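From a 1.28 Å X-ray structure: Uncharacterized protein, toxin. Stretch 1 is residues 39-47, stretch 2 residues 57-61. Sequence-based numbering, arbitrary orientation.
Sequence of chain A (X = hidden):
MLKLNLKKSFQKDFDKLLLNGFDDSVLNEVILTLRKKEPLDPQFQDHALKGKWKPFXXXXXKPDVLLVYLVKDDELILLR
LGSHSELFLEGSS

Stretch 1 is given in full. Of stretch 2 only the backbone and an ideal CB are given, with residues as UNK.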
# COMPACT_ATOMS: atom_id res chain seq x y z
N PRO A 39 -1.79 7.13 12.72
CA PRO A 39 -1.00 7.86 11.65
C PRO A 39 0.33 7.20 11.42
O PRO A 39 0.97 6.64 12.32
CB PRO A 39 -0.88 9.28 12.21
CG PRO A 39 -0.91 9.07 13.70
CD PRO A 39 -1.87 7.94 13.96
N LEU A 40 0.78 7.27 10.17
CA LEU A 40 2.10 6.78 9.84
C LEU A 40 3.17 7.89 10.12
O LEU A 40 2.91 9.08 10.06
CB LEU A 40 2.13 6.38 8.41
CG LEU A 40 1.29 5.17 8.04
CD1 LEU A 40 1.35 4.88 6.58
CD2 LEU A 40 1.79 3.90 8.76
N ASP A 41 4.37 7.45 10.46
CA ASP A 41 5.42 8.42 10.77
C ASP A 41 6.00 9.00 9.46
O ASP A 41 5.65 8.57 8.38
CB ASP A 41 6.44 7.80 11.64
CG ASP A 41 7.30 6.93 10.92
OD1 ASP A 41 7.28 5.74 11.23
OD2 ASP A 41 8.12 7.43 10.06
N PRO A 42 6.84 10.04 9.54
CA PRO A 42 7.10 10.86 8.39
C PRO A 42 7.86 10.18 7.29
O PRO A 42 7.70 10.62 6.14
CB PRO A 42 7.91 12.06 8.98
CG PRO A 42 7.46 12.12 10.38
CD PRO A 42 7.39 10.68 10.79
N GLN A 43 8.61 9.16 7.58
CA GLN A 43 9.31 8.49 6.55
C GLN A 43 8.39 7.86 5.50
O GLN A 43 8.83 7.64 4.43
CB GLN A 43 10.33 7.46 7.13
CG GLN A 43 9.74 6.44 8.07
CD GLN A 43 10.76 5.79 9.00
OE1 GLN A 43 10.40 5.37 10.09
NE2 GLN A 43 12.04 5.68 8.54
N PHE A 44 7.12 7.60 5.90
CA PHE A 44 6.22 6.84 5.02
C PHE A 44 5.61 7.76 4.00
O PHE A 44 4.92 7.30 3.06
CB PHE A 44 5.22 6.08 5.84
CG PHE A 44 5.87 4.96 6.58
CD1 PHE A 44 6.40 3.91 5.92
CD2 PHE A 44 6.08 5.05 7.95
CE1 PHE A 44 7.06 2.83 6.57
CE2 PHE A 44 6.72 3.98 8.62
CZ PHE A 44 7.25 2.91 7.93
N GLN A 45 5.71 9.09 4.13
CA GLN A 45 5.12 10.01 3.10
C GLN A 45 3.69 9.67 2.77
O GLN A 45 3.26 9.73 1.63
CB GLN A 45 5.94 10.02 1.83
CG GLN A 45 7.37 10.58 2.08
CD GLN A 45 8.13 10.58 0.77
OE1 GLN A 45 7.67 11.11 -0.23
NE2 GLN A 45 9.27 9.93 0.75
N ASP A 46 2.93 9.40 3.82
CA ASP A 46 1.52 8.96 3.64
C ASP A 46 0.65 10.15 3.16
O ASP A 46 0.77 11.28 3.73
CB ASP A 46 0.97 8.43 4.97
CG ASP A 46 -0.36 7.81 4.81
OD1 ASP A 46 -0.47 6.93 3.99
OD2 ASP A 46 -1.32 8.22 5.50
N HIS A 47 -0.14 9.98 2.14
CA HIS A 47 -0.99 11.06 1.64
C HIS A 47 -2.09 10.57 0.78
O HIS A 47 -2.07 9.42 0.33
CB HIS A 47 -0.09 12.07 0.87
CG HIS A 47 0.56 11.51 -0.37
ND1 HIS A 47 1.67 10.73 -0.36
CD2 HIS A 47 0.22 11.71 -1.71
CE1 HIS A 47 2.05 10.45 -1.64
NE2 HIS A 47 1.13 11.00 -2.46
N UNK A 57 -5.18 6.29 -1.07
CA UNK A 57 -3.99 6.92 -0.45
C UNK A 57 -2.76 6.13 -0.84
O UNK A 57 -2.83 4.97 -1.29
CB UNK A 57 -4.12 6.99 1.07
N UNK A 58 -1.61 6.72 -0.57
CA UNK A 58 -0.31 6.11 -0.95
C UNK A 58 0.68 6.36 0.23
O UNK A 58 0.71 7.48 0.76
CB UNK A 58 0.22 6.70 -2.26
N UNK A 59 1.46 5.32 0.56
CA UNK A 59 2.58 5.52 1.45
C UNK A 59 3.78 4.82 0.82
O UNK A 59 3.66 4.00 -0.11
CB UNK A 59 2.29 4.99 2.86
N UNK A 60 4.94 5.19 1.31
CA UNK A 60 6.21 4.61 0.78
C UNK A 60 6.76 3.60 1.73
O UNK A 60 7.17 3.98 2.85
CB UNK A 60 7.26 5.69 0.53
N UNK A 61 6.78 2.37 1.34
CA UNK A 61 7.42 1.29 2.15
C UNK A 61 8.94 1.33 2.01
O UNK A 61 9.68 1.18 3.00
CB UNK A 61 6.90 -0.09 1.72

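Position 57 has extended backbone angles (-119/167), and its CA-to-CB bond points sideways. The ideal CB lies 3.3 Å from His-47 O, a tight approach, and 4.7 Å from Asp-46 OD1. A carboxylate so near invites a positive charge: lysine or arginine would suit, and a polar donor such as glutamine is conceivable. The residue is Arg-57. Its chain runs out with chi1 m and chi2 t, then bends at chi3 (p), bringing the guanidinium edge to Asp-46. The NH2 atom of Arg-57 donates to Asp-46 OD2 at 2.9 Å, forming a salt bridge, and NE of Arg-57 adds a weak bond to the same OD2 at 3.5 Å.

At 58 the strand (-140/137) pairs antiparallel with His-47. The backbone N of 58 donates to His-47 O at 2.9 Å, while His-47 N donates to the O of 58 at 3.0 Å. The CB therefore lies on the same face of the sheet as the His-47 side chain, 4.2 Å from His-47 CE1. An aliphatic or aromatic group could pack against the imidazole, and an acid or amide could meet its polar rim. Glu-58 combines both possibilities: its CB sits over one face of the ring, and the extended chain (chi1 t, chi2 t) carries OE2 to 3.1 Å from His-47 CE1. The ring is itself held by His-47 ND1, which donates to Gln-45 O at 2.7 Å.

The CB of 59 points sideways into a mixed setting: Phe-44 O is 3.5 Å away, Asp-46 OD1 3.6 Å and Leu-40 CD1 3.8 Å. With neighbours this close around the CB, a small residue such as alanine, serine, cysteine or perhaps valine fits most easily. Cys-59 is found, with chi1 p; its CB makes apolar contacts with Leu-40 CD1 (3.8 Å) and Phe-44 CB (4.3 Å).

Position 60 is anchored by its backbone N, which donates to Phe-44 O at 2.7 Å with a nearly straight angle of 168°. The CB points sideways, with the Gln-45 side chain nearby, so a polar or flat residue could lie along that amide: histidine, glutamine, tyrosine or threonine. His-60 places its ring with one face beneath Gln-45 OE1, which is 3.6 Å from His-60 CE1. A water donates to both Gln-43 O (3.0 Å) and His-60 O (2.9 Å), extending the backbone link.

At 61 the chain turns a corner, and the CB points away, with nothing of stretch 1 within 5.5 Å. Stretch 1 thus dictates little; Ile-61 occupies the site, and although its CB points away, the end of the side chain comes nearer, with Ile-61 CD1 4.9 Å from Phe-44 CD1.

Stretch 2 (57-61) RECHI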
# COMPACT_ATOMS: atom_id res chain seq x y z
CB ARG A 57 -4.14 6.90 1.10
CG ARG A 57 -5.35 7.74 1.58
CD ARG A 57 -5.42 7.78 3.14
NE ARG A 57 -4.30 8.46 3.73
CZ ARG A 57 -4.14 9.76 3.82
NH1 ARG A 57 -5.09 10.58 3.34
NH2 ARG A 57 -3.01 10.25 4.29
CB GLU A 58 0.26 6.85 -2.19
CG GLU A 58 1.59 6.24 -2.68
CD GLU A 58 2.34 7.25 -3.56
OE1 GLU A 58 2.00 7.30 -4.74
OE2 GLU A 58 3.21 8.02 -3.11
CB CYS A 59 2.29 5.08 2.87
SG CYS A 59 1.99 3.34 3.07
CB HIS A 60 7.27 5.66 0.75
CG HIS A 60 7.24 6.54 -0.40
ND1 HIS A 60 6.23 7.29 -0.70
CD2 HIS A 60 8.27 6.89 -1.27
CE1 HIS A 60 6.55 8.07 -1.76
NE2 HIS A 60 7.80 7.79 -2.09
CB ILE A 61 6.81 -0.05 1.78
CG1 ILE A 61 5.29 -0.04 1.83
CG2 ILE A 61 7.40 -1.20 2.64
CD1 ILE A 61 4.64 0.27 3.16
O HOH W 1 9.80 4.96 3.63
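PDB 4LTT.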